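Local coordinates for abhydrolase domain-containing protein (Exiguobacterium antarcticum, PDB 5H3H) that probably hydrolyses carboxylic esters and forms or uses peracids, as an alpha/beta-hydrolase-fold esterase with perhydrolase character that binds ethaneperoxoic acid, at residues Glu16-Gln22 and Gly48-Gly53; Arg43-Tyr49 and Val263-Lys267; Asn35-Tyr39 and Leu173-Phe177. All blocks are in the same frame, centred on the assembly; numbering follows the deposited sequence.

Contact 1 of 3, residues Glu16-Gln22 and Gly48-Gly53; sequences EDIGSGQ and GYRYIG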
loop_
_atom_site.group_PDB
_atom_site.type_symbol
_atom_site.label_atom_id
_atom_site.label_comp_id
_atom_site.label_asym_id
_atom_site.label_seq_id
_atom_site.Cartn_x
_atom_site.Cartn_y
_atom_site.Cartn_z
ATOM N N GLU B 16 -16.863 -14.386 11.679
ATOM C CA GLU B 16 -18.283 -14.478 11.708
ATOM C C GLU B 16 -18.769 -13.704 10.446
ATOM O O GLU B 16 -18.796 -12.467 10.385
ATOM C CB GLU B 16 -18.823 -13.851 13.018
ATOM C CG GLU B 16 -20.285 -14.115 13.321
ATOM C CD GLU B 16 -20.611 -15.489 13.946
ATOM O OE1 GLU B 16 -19.694 -16.188 14.413
ATOM O OE2 GLU B 16 -21.823 -15.865 14.003
ATOM N N ASP B 17 -19.126 -14.453 9.420
ATOM C CA ASP B 17 -19.480 -13.855 8.136
ATOM C C ASP B 17 -20.995 -14.092 7.967
ATOM O O ASP B 17 -21.438 -15.236 7.841
ATOM C CB ASP B 17 -18.628 -14.483 7.036
ATOM C CG ASP B 17 -19.049 -14.020 5.595
ATOM O OD1 ASP B 17 -19.876 -13.091 5.463
ATOM O OD2 ASP B 17 -18.533 -14.588 4.585
ATOM N N ILE B 18 -21.778 -13.022 8.025
ATOM C CA ILE B 18 -23.254 -13.101 8.113
ATOM C C ILE B 18 -23.937 -12.031 7.230
ATOM O O ILE B 18 -23.573 -10.823 7.319
ATOM C CB ILE B 18 -23.747 -12.807 9.553
ATOM C CG1 ILE B 18 -23.091 -13.724 10.552
ATOM C CG2 ILE B 18 -25.236 -13.047 9.645
ATOM C CD1 ILE B 18 -23.402 -13.376 12.014
ATOM N N GLY B 19 -24.944 -12.437 6.439
ATOM C CA GLY B 19 -25.729 -11.521 5.606
ATOM C C GLY B 19 -25.200 -11.483 4.183
ATOM O O GLY B 19 -24.227 -12.169 3.864
ATOM N N SER B 20 -25.845 -10.681 3.333
ATOM C CA SER B 20 -25.470 -10.517 1.907
ATOM C C SER B 20 -25.488 -9.027 1.600
ATOM O O SER B 20 -25.870 -8.213 2.465
ATOM C CB SER B 20 -26.436 -11.255 0.967
ATOM O OG SER B 20 -27.770 -10.921 1.222
ATOM N N GLY B 21 -25.038 -8.617 0.428
ATOM C CA GLY B 21 -24.935 -7.120 0.242
ATOM C C GLY B 21 -23.792 -6.516 1.066
ATOM O O GLY B 21 -23.002 -7.283 1.563
ATOM N N GLN B 22 -23.672 -5.173 1.209
ATOM C CA GLN B 22 -22.308 -4.588 1.348
ATOM C C GLN B 22 -21.593 -4.923 2.669
ATOM O O GLN B 22 -22.207 -4.864 3.725
ATOM C CB GLN B 22 -22.272 -3.053 1.106
ATOM C CG GLN B 22 -22.901 -2.636 -0.237
ATOM C CD GLN B 22 -22.176 -3.257 -1.425
ATOM O OE1 GLN B 22 -21.014 -2.948 -1.686
ATOM N NE2 GLN B 22 -22.859 -4.129 -2.148
ATOM N N GLY B 48 -29.780 -4.851 5.916
ATOM C CA GLY B 48 -29.397 -5.623 4.747
ATOM C C GLY B 48 -27.938 -5.512 4.376
ATOM O O GLY B 48 -27.608 -5.647 3.195
ATOM N N TYR B 49 -27.070 -5.226 5.359
ATOM C CA TYR B 49 -25.620 -5.273 5.148
ATOM C C TYR B 49 -25.048 -6.617 5.611
ATOM O O TYR B 49 -25.723 -7.377 6.272
ATOM C CB TYR B 49 -24.970 -4.084 5.882
ATOM C CG TYR B 49 -25.357 -2.802 5.160
ATOM C CD1 TYR B 49 -24.570 -2.306 4.113
ATOM C CD2 TYR B 49 -26.552 -2.156 5.449
ATOM C CE1 TYR B 49 -24.945 -1.168 3.397
ATOM C CE2 TYR B 49 -26.951 -1.035 4.745
ATOM C CZ TYR B 49 -26.148 -0.541 3.726
ATOM O OH TYR B 49 -26.561 0.581 3.041
ATOM N N ARG B 50 -23.823 -6.895 5.209
ATOM C CA ARG B 50 -23.152 -8.097 5.534
ATOM C C ARG B 50 -22.106 -7.793 6.620
ATOM O O ARG B 50 -21.213 -6.985 6.405
ATOM C CB ARG B 50 -22.498 -8.622 4.296
ATOM C CG ARG B 50 -21.789 -9.924 4.470
ATOM C CD ARG B 50 -21.242 -10.336 3.128
ATOM N NE ARG B 50 -20.353 -11.483 3.243
ATOM C CZ ARG B 50 -19.667 -11.999 2.233
ATOM N NH1 ARG B 50 -19.777 -11.462 1.008
ATOM N NH2 ARG B 50 -18.836 -13.040 2.432
ATOM N N TYR B 51 -22.244 -8.466 7.760
ATOM C CA TYR B 51 -21.369 -8.341 8.929
ATOM C C TYR B 51 -20.195 -9.287 8.781
ATOM O O TYR B 51 -20.383 -10.465 8.532
ATOM C CB TYR B 51 -22.182 -8.685 10.186
ATOM C CG TYR B 51 -21.388 -8.709 11.442
ATOM C CD1 TYR B 51 -21.029 -7.518 12.107
ATOM C CD2 TYR B 51 -20.984 -9.930 12.015
ATOM C CE1 TYR B 51 -20.337 -7.559 13.298
ATOM C CE2 TYR B 51 -20.258 -9.948 13.201
ATOM C CZ TYR B 51 -19.947 -8.778 13.840
ATOM O OH TYR B 51 -19.177 -8.825 15.022
ATOM N N ILE B 52 -18.972 -8.774 8.880
ATOM C CA ILE B 52 -17.794 -9.583 8.860
ATOM C C ILE B 52 -17.027 -9.248 10.154
ATOM O O ILE B 52 -16.304 -8.311 10.192
ATOM C CB ILE B 52 -16.948 -9.374 7.601
ATOM C CG1 ILE B 52 -17.697 -9.844 6.332
ATOM C CG2 ILE B 52 -15.634 -10.123 7.701
ATOM C CD1 ILE B 52 -18.081 -8.702 5.439
ATOM N N GLY B 53 -17.215 -10.044 11.200
ATOM C CA GLY B 53 -16.575 -9.768 12.497
ATOM C C GLY B 53 -15.408 -10.710 12.649
ATOM O O GLY B 53 -15.633 -11.919 12.760
HETATM O O HOH W 1 -21.727 -9.282 0.145
#

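Contact 2 of 3, residues Arg43-Tyr49 and Val263-Lys267; sequences RLLEEGY and VSYVK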
loop_
_atom_site.group_PDB
_atom_site.type_symbol
_atom_site.label_atom_id
_atom_site.label_comp_id
_atom_site.label_asym_id
_atom_site.label_seq_id
_atom_site.Cartn_x
_atom_site.Cartn_y
_atom_site.Cartn_z
ATOM N N ARG B 43 -28.460 -4.508 14.003
ATOM C CA ARG B 43 -28.940 -3.446 13.099
ATOM C C ARG B 43 -28.360 -3.530 11.695
ATOM O O ARG B 43 -29.120 -3.353 10.735
ATOM C CB ARG B 43 -28.747 -2.038 13.681
ATOM C CG ARG B 43 -29.537 -0.917 12.958
ATOM C CD ARG B 43 -31.025 -0.863 13.319
ATOM N NE ARG B 43 -31.204 -0.958 14.769
ATOM C CZ ARG B 43 -32.358 -1.188 15.405
ATOM N NH1 ARG B 43 -33.516 -1.304 14.720
ATOM N NH2 ARG B 43 -32.370 -1.270 16.758
ATOM N N LEU B 44 -27.061 -3.794 11.503
ATOM C CA LEU B 44 -26.516 -3.914 10.112
ATOM C C LEU B 44 -27.227 -4.996 9.332
ATOM O O LEU B 44 -27.641 -4.819 8.130
ATOM C CB LEU B 44 -25.012 -4.178 10.118
ATOM C CG LEU B 44 -24.279 -2.985 10.742
ATOM C CD1 LEU B 44 -22.917 -3.373 11.277
ATOM C CD2 LEU B 44 -24.142 -1.873 9.717
ATOM N N LEU B 45 -27.451 -6.107 10.003
ATOM C CA LEU B 45 -28.206 -7.232 9.372
ATOM C C LEU B 45 -29.665 -6.865 9.014
ATOM O O LEU B 45 -30.091 -7.059 7.885
ATOM C CB LEU B 45 -28.179 -8.438 10.285
ATOM C CG LEU B 45 -27.135 -9.541 10.095
ATOM C CD1 LEU B 45 -25.962 -9.374 9.169
ATOM C CD2 LEU B 45 -26.655 -10.015 11.447
ATOM N N GLU B 46 -30.433 -6.263 9.913
ATOM C CA GLU B 46 -31.769 -5.856 9.451
ATOM C C GLU B 46 -31.744 -4.813 8.327
ATOM O O GLU B 46 -32.613 -4.815 7.491
ATOM C CB GLU B 46 -32.709 -5.493 10.571
ATOM C CG GLU B 46 -32.627 -4.127 11.158
ATOM C CD GLU B 46 -33.732 -3.911 12.169
ATOM O OE1 GLU B 46 -34.847 -4.381 11.898
ATOM O OE2 GLU B 46 -33.504 -3.288 13.219
ATOM N N GLU B 47 -30.719 -3.969 8.248
ATOM C CA GLU B 47 -30.664 -2.948 7.170
ATOM C C GLU B 47 -30.091 -3.553 5.883
ATOM O O GLU B 47 -29.899 -2.843 4.898
ATOM C CB GLU B 47 -29.832 -1.747 7.607
ATOM C CG GLU B 47 -30.283 -1.096 8.920
ATOM C CD GLU B 47 -31.435 -0.146 8.755
ATOM O OE1 GLU B 47 -32.529 -0.377 9.332
ATOM O OE2 GLU B 47 -31.227 0.829 8.036
ATOM N N GLY B 48 -29.780 -4.851 5.916
ATOM C CA GLY B 48 -29.397 -5.623 4.747
ATOM C C GLY B 48 -27.938 -5.512 4.376
ATOM O O GLY B 48 -27.608 -5.647 3.195
ATOM N N TYR B 49 -27.070 -5.226 5.359
ATOM C CA TYR B 49 -25.620 -5.273 5.148
ATOM C C TYR B 49 -25.048 -6.617 5.611
ATOM O O TYR B 49 -25.723 -7.377 6.272
ATOM C CB TYR B 49 -24.970 -4.084 5.882
ATOM C CG TYR B 49 -25.357 -2.802 5.160
ATOM C CD1 TYR B 49 -24.570 -2.306 4.113
ATOM C CD2 TYR B 49 -26.552 -2.156 5.449
ATOM C CE1 TYR B 49 -24.945 -1.168 3.397
ATOM C CE2 TYR B 49 -26.951 -1.035 4.745
ATOM C CZ TYR B 49 -26.148 -0.541 3.726
ATOM O OH TYR B 49 -26.561 0.581 3.041
ATOM N N VAL B 263 -24.509 3.069 11.082
ATOM C CA VAL B 263 -25.390 2.669 10.019
ATOM C C VAL B 263 -25.534 3.718 8.946
ATOM O O VAL B 263 -25.533 3.387 7.768
ATOM C CB VAL B 263 -26.789 2.317 10.587
ATOM C CG1 VAL B 263 -27.844 2.253 9.483
ATOM C CG2 VAL B 263 -26.691 0.988 11.360
ATOM N N SER B 264 -25.748 4.959 9.380
ATOM C CA SER B 264 -25.824 6.081 8.474
ATOM C C SER B 264 -24.571 6.237 7.639
ATOM O O SER B 264 -24.674 6.467 6.455
ATOM C CB SER B 264 -26.049 7.383 9.260
ATOM O OG SER B 264 -27.279 7.365 9.956
ATOM N N TYR B 265 -23.395 6.152 8.263
ATOM C CA TYR B 265 -22.136 6.240 7.545
ATOM C C TYR B 265 -21.898 5.061 6.579
ATOM O O TYR B 265 -21.383 5.271 5.481
ATOM C CB TYR B 265 -20.975 6.358 8.520
ATOM C CG TYR B 265 -19.682 6.874 7.958
ATOM C CD1 TYR B 265 -19.558 8.206 7.495
ATOM C CD2 TYR B 265 -18.572 6.063 7.887
ATOM C CE1 TYR B 265 -18.351 8.674 7.000
ATOM C CE2 TYR B 265 -17.375 6.513 7.376
ATOM C CZ TYR B 265 -17.241 7.827 6.937
ATOM O OH TYR B 265 -16.009 8.254 6.420
ATOM N N VAL B 266 -22.266 3.844 6.972
ATOM C CA VAL B 266 -22.214 2.714 6.016
ATOM C C VAL B 266 -23.099 3.002 4.796
ATOM O O VAL B 266 -22.651 2.789 3.673
ATOM C CB VAL B 266 -22.473 1.284 6.607
ATOM C CG1 VAL B 266 -21.735 1.069 7.928
ATOM C CG2 VAL B 266 -23.937 0.935 6.738
ATOM N N LYS B 267 -24.312 3.531 5.041
ATOM C CA LYS B 267 -25.230 4.008 3.960
ATOM C C LYS B 267 -24.644 5.134 3.072
ATOM O O LYS B 267 -24.782 5.077 1.858
ATOM C CB LYS B 267 -26.611 4.433 4.541
ATOM C CG LYS B 267 -27.536 3.275 4.928
ATOM C CD LYS B 267 -28.673 3.723 5.839
ATOM C CE LYS B 267 -29.815 2.720 5.919
ATOM N NZ LYS B 267 -30.805 2.813 4.774
#

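Contact 3 of 3, residues Asn35-Tyr39 and Leu173-Phe177; sequences NMFEY and LQQWF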
loop_
_atom_site.group_PDB
_atom_site.type_symbol
_atom_site.label_atom_id
_atom_site.label_comp_id
_atom_site.label_asym_id
_atom_site.label_seq_id
_atom_site.Cartn_x
_atom_site.Cartn_y
_atom_site.Cartn_z
ATOM N N ASN B 35 -17.834 -10.638 19.064
ATOM C CA ASN B 35 -19.108 -10.601 19.756
ATOM C C ASN B 35 -19.366 -9.298 20.512
ATOM O O ASN B 35 -20.496 -8.996 20.768
ATOM C CB ASN B 35 -19.343 -11.803 20.727
ATOM C CG ASN B 35 -19.524 -13.113 20.007
ATOM O OD1 ASN B 35 -20.212 -13.183 19.001
ATOM N ND2 ASN B 35 -18.905 -14.177 20.527
ATOM N N MET B 36 -18.358 -8.510 20.833
ATOM C CA MET B 36 -18.657 -7.208 21.489
ATOM C C MET B 36 -19.510 -6.283 20.591
ATOM O O MET B 36 -20.040 -5.315 21.076
ATOM C CB MET B 36 -17.401 -6.449 21.882
ATOM C CG MET B 36 -16.608 -5.959 20.722
ATOM S SD MET B 36 -15.069 -5.140 21.143
ATOM C CE MET B 36 -15.339 -3.609 20.315
ATOM N N PHE B 37 -19.599 -6.571 19.291
ATOM C CA PHE B 37 -20.338 -5.718 18.354
ATOM C C PHE B 37 -21.788 -6.173 18.178
ATOM O O PHE B 37 -22.497 -5.664 17.275
ATOM C CB PHE B 37 -19.652 -5.729 16.974
ATOM C CG PHE B 37 -18.305 -5.080 16.949
ATOM C CD1 PHE B 37 -18.163 -3.728 17.274
ATOM C CD2 PHE B 37 -17.167 -5.805 16.602
ATOM C CE1 PHE B 37 -16.918 -3.118 17.231
ATOM C CE2 PHE B 37 -15.919 -5.216 16.573
ATOM C CZ PHE B 37 -15.794 -3.831 16.870
ATOM N N GLU B 38 -22.256 -7.118 18.985
ATOM C CA GLU B 38 -23.560 -7.729 18.710
ATOM C C GLU B 38 -24.730 -6.745 18.487
ATOM O O GLU B 38 -25.516 -6.963 17.578
ATOM C CB GLU B 38 -23.924 -8.804 19.746
ATOM C CG GLU B 38 -24.770 -8.389 20.948
ATOM C CD GLU B 38 -25.126 -9.591 21.844
ATOM O OE1 GLU B 38 -24.362 -10.608 21.844
ATOM O OE2 GLU B 38 -26.178 -9.556 22.503
ATOM N N TYR B 39 -24.828 -5.699 19.340
ATOM C CA TYR B 39 -25.886 -4.669 19.254
ATOM C C TYR B 39 -25.862 -3.880 17.922
ATOM O O TYR B 39 -26.908 -3.507 17.402
ATOM C CB TYR B 39 -25.875 -3.738 20.510
ATOM C CG TYR B 39 -26.154 -4.539 21.741
ATOM C CD1 TYR B 39 -27.434 -5.003 21.992
ATOM C CD2 TYR B 39 -25.098 -5.026 22.541
ATOM C CE1 TYR B 39 -27.693 -5.868 23.047
ATOM C CE2 TYR B 39 -25.353 -5.877 23.593
ATOM C CZ TYR B 39 -26.659 -6.299 23.846
ATOM O OH TYR B 39 -26.950 -7.162 24.897
ATOM N N LEU B 173 -25.297 -7.668 31.849
ATOM C CA LEU B 173 -24.585 -7.103 30.724
ATOM C C LEU B 173 -23.059 -7.017 30.969
ATOM O O LEU B 173 -22.295 -7.387 30.122
ATOM C CB LEU B 173 -25.048 -5.715 30.298
ATOM C CG LEU B 173 -25.509 -5.328 28.905
ATOM C CD1 LEU B 173 -25.273 -3.866 28.532
ATOM C CD2 LEU B 173 -25.105 -6.276 27.761
ATOM N N GLN B 174 -22.655 -6.502 32.120
ATOM C CA GLN B 174 -21.245 -6.471 32.473
ATOM C C GLN B 174 -20.628 -7.853 32.490
ATOM O O GLN B 174 -19.504 -7.994 32.046
ATOM C CB GLN B 174 -20.992 -5.824 33.815
ATOM C CG GLN B 174 -21.192 -4.327 33.873
ATOM C CD GLN B 174 -20.888 -3.751 35.269
ATOM O OE1 GLN B 174 -19.775 -3.906 35.805
ATOM N NE2 GLN B 174 -21.860 -3.057 35.849
ATOM N N GLN B 175 -21.341 -8.872 33.003
ATOM C CA GLN B 175 -20.786 -10.209 33.066
ATOM C C GLN B 175 -20.582 -10.797 31.664
ATOM O O GLN B 175 -19.601 -11.504 31.394
ATOM C CB GLN B 175 -21.660 -11.131 33.884
ATOM C CG GLN B 175 -21.052 -12.506 34.199
ATOM C CD GLN B 175 -19.834 -12.471 35.164
ATOM O OE1 GLN B 175 -19.774 -11.674 36.086
ATOM N NE2 GLN B 175 -18.847 -13.342 34.917
ATOM N N TRP B 176 -21.548 -10.558 30.804
ATOM C CA TRP B 176 -21.405 -10.926 29.411
ATOM C C TRP B 176 -20.095 -10.377 28.829
ATOM O O TRP B 176 -19.371 -11.087 28.132
ATOM C CB TRP B 176 -22.660 -10.497 28.602
ATOM C CG TRP B 176 -22.436 -10.502 27.117
ATOM C CD1 TRP B 176 -22.394 -11.610 26.276
ATOM C CD2 TRP B 176 -22.173 -9.385 26.310
ATOM N NE1 TRP B 176 -22.090 -11.221 25.026
ATOM C CE2 TRP B 176 -21.993 -9.855 24.996
ATOM C CE3 TRP B 176 -22.052 -8.017 26.562
ATOM C CZ2 TRP B 176 -21.685 -8.991 23.915
ATOM C CZ3 TRP B 176 -21.794 -7.142 25.481
ATOM C CH2 TRP B 176 -21.582 -7.661 24.166
ATOM N N PHE B 177 -19.855 -9.094 29.039
ATOM C CA PHE B 177 -18.728 -8.413 28.448
ATOM C C PHE B 177 -17.424 -8.906 29.033
ATOM O O PHE B 177 -16.461 -9.170 28.295
ATOM C CB PHE B 177 -18.877 -6.891 28.506
ATOM C CG PHE B 177 -17.781 -6.181 27.798
ATOM C CD1 PHE B 177 -17.760 -6.153 26.398
ATOM C CD2 PHE B 177 -16.737 -5.614 28.505
ATOM C CE1 PHE B 177 -16.720 -5.532 25.709
ATOM C CE2 PHE B 177 -15.709 -4.958 27.823
ATOM C CZ PHE B 177 -15.698 -4.927 26.423
#

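Contact 1 of 3, residues Glu16-Gln22 and Gly48-Gly53
Glu16 pairs with Gly53 and Ile18 with Tyr51, both as hydrogen-bonded pairs; Asp17 and Ile52 between them form a non-hydrogen-bonded one. Four backbone hydrogen bonds join the antiparallel strands 16-18 and 50-53, whose directions differ by 178°. Tyr51 N to Ile18 O is 2.7 Å, and the return bond from Ile18 N to Tyr51 O is 3.0 Å. Beyond the ladder, the loop swings round so that Gln22 O takes Arg50 N at 3.0 Å, with the donor lying above the carbonyl plane.

The charged interaction is a side-on salt bridge. Arg50 CG lies opposite the backbone N (chi1 -178°), and the extended chain beyond it passes Gly19 O and Gly21 O, carrying the guanidinium to Asp17. Arg50 NE donates to Asp17 OD1 at 2.8 Å and Arg50 NH2 to Asp17 OD2 at 2.7 Å; carboxylate and guanidinium are only 12° from coplanar. NH1 reaches Gly21 O through a water. A leucine in place of Arg50 would probably leave the buried Asp17 carboxylate without its charged mate and the water at Gly21 O without the NH1 that donates to it.

Apolar contact is lighter: Ile18 CD1 comes 4.2 Å from Tyr51 CD2, and Gln22 CB 3.9 Å from Tyr49 CD1. The polar Gln22 O lies at the edge of the Tyr49 ring.

In the alpha/beta hydrolase sheet, strand 12-18 is antiparallel to strand 50-54, which runs parallel to strand 23-27 and bonds there to Val24 and Met26. Ile18 and Tyr51 lie against Lys41 and Leu45 of helix 38-46, while Tyr51 OH bonds to Asn34.

Contact 2 of 3, residues Arg43-Tyr49 and Val263-Lys267
Helix 38-46 ends beside the last turns of helix 255-267, with Leu44 and Val263 6.7 Å apart at CA, and a Schellman motif at Gly48 (phi 84°) turns the chain so that Tyr49 also faces Val263-Lys267.

The methyl CG2 of Val266 sits over the centre of the Tyr49 ring, 3.9 Å from the centroid and 6° off the normal, a CH-pi contact. In Val266, chi1 of -44° (to CG1) leaves CG2 between the backbone N and the carbonyl carbon, from where it reaches over the tyrosine ring. The same Val266 methyl lies 4.1 Å from Leu44 CD2, so it is shared between an aromatic face and a leucine branch.

Val263 divides its two methyls. Its CG2 meets Arg43 CG at 3.8 Å and also touches Leu44 CD2, the leucine and valine running antiparallel alongside each other; CG1 packs by the bent chain of Glu47.

The lysine chain of Lys267 lies roughly perpendicular to the tyrosine, with Lys267 CG 3.4 Å from Tyr49 OH. Farther along, Lys267 CE lies 3.2 Å from Glu47 OE2, while Lys267 NZ is 3.8 Å from that same oxygen, a long salt bridge. Arg43 turns its guanidinium to another acid, forming a salt bridge through NE with Glu260 of helix 255-267.

Leu44 continues inward to Val24 and Met26 of strand 23-27. The chemistry therefore grades from methyl and ring packing beside the sheet to charged groups at the outer side, where the separation of Glu47 and Lys267 suggests a mainly electrostatic and probably modest attraction.

Contact 3 of 3, residues Asn35-Tyr39 and Leu173-Phe177
Trp176 reaches from helix 171-182 to the start of helix 38-46, and its indole meets that segment mainly through the far rim of the six-membered ring. From CB, chi1 of 164° carries CG away from the backbone N and beside the carbonyl carbon, which aims the ring across the gap between the helices. Trp176 NE1 passes 4.0 Å from Glu38 OE1, a proximity without a hydrogen bond. Trp176 CE2 stands at the same separation from Glu38 OE1. At Trp176 CZ2 the contact tightens: Asn35 O lies 3.4 Å away, at the ring edge and in its plane, so a polarised C-H points broadly to a carbonyl that also accepts the Glu38 backbone N. Trp176 CH2, at the tip, comes 4.0 Å from Met36 CA.

Tyr39 approaches the indole differently. Its edge is directed at the Trp176 face in an offset edge-to-face pair, with planes at 84° and six-membered ring centroids 6.0 Å apart.

The two segments belong to different parts of the alpha/beta hydrolase fold, the core and probably the cap. Residues 35-39 are a 3-10 turn running into helix 38-46, with Phe37 as N-cap, whereas helix 171-182 is among the helices inserted between strands 114-120 and 211-217, where this family commonly carries its cap. The joint lies close to the ligand pocket: the Met36 side chain is about 6 Å from the bound ethaneperoxoic acid and rests on Phe95, a pocket residue.

Beside the indole, Leu173 CD2 approaches Tyr39 OH at 3.5 Å; Leu252 of helix 250-253 touches both residues. One helical turn beyond Leu173, Phe177 offers the edge of its ring to Met36, Phe177 CE1 to Met36 CB 4.0 Å, and its ring also meets Phe164, another pocket residue.

Helix 38-46 is common to contacts 2 and 3: its C-terminal end packs on helix 255-267, its N-terminal end and the 3-10 turn before it on helix 171-182. Contact 1 takes up the chain directly after that helix, sharing Gly48 and Tyr49 with contact 2, and Leu45 CD1 touches Ile18 O across the two. All three are partly buried, contacts 1 and 2 being farther from the chain's centre than contact 3. Their chemistry follows their place: backbone pairing and a salt bridge within the sheet in contact 1, methyl packing with peripheral charges between helices in contact 2, and mostly aromatic contacts beside the ligand pocket in contact 3.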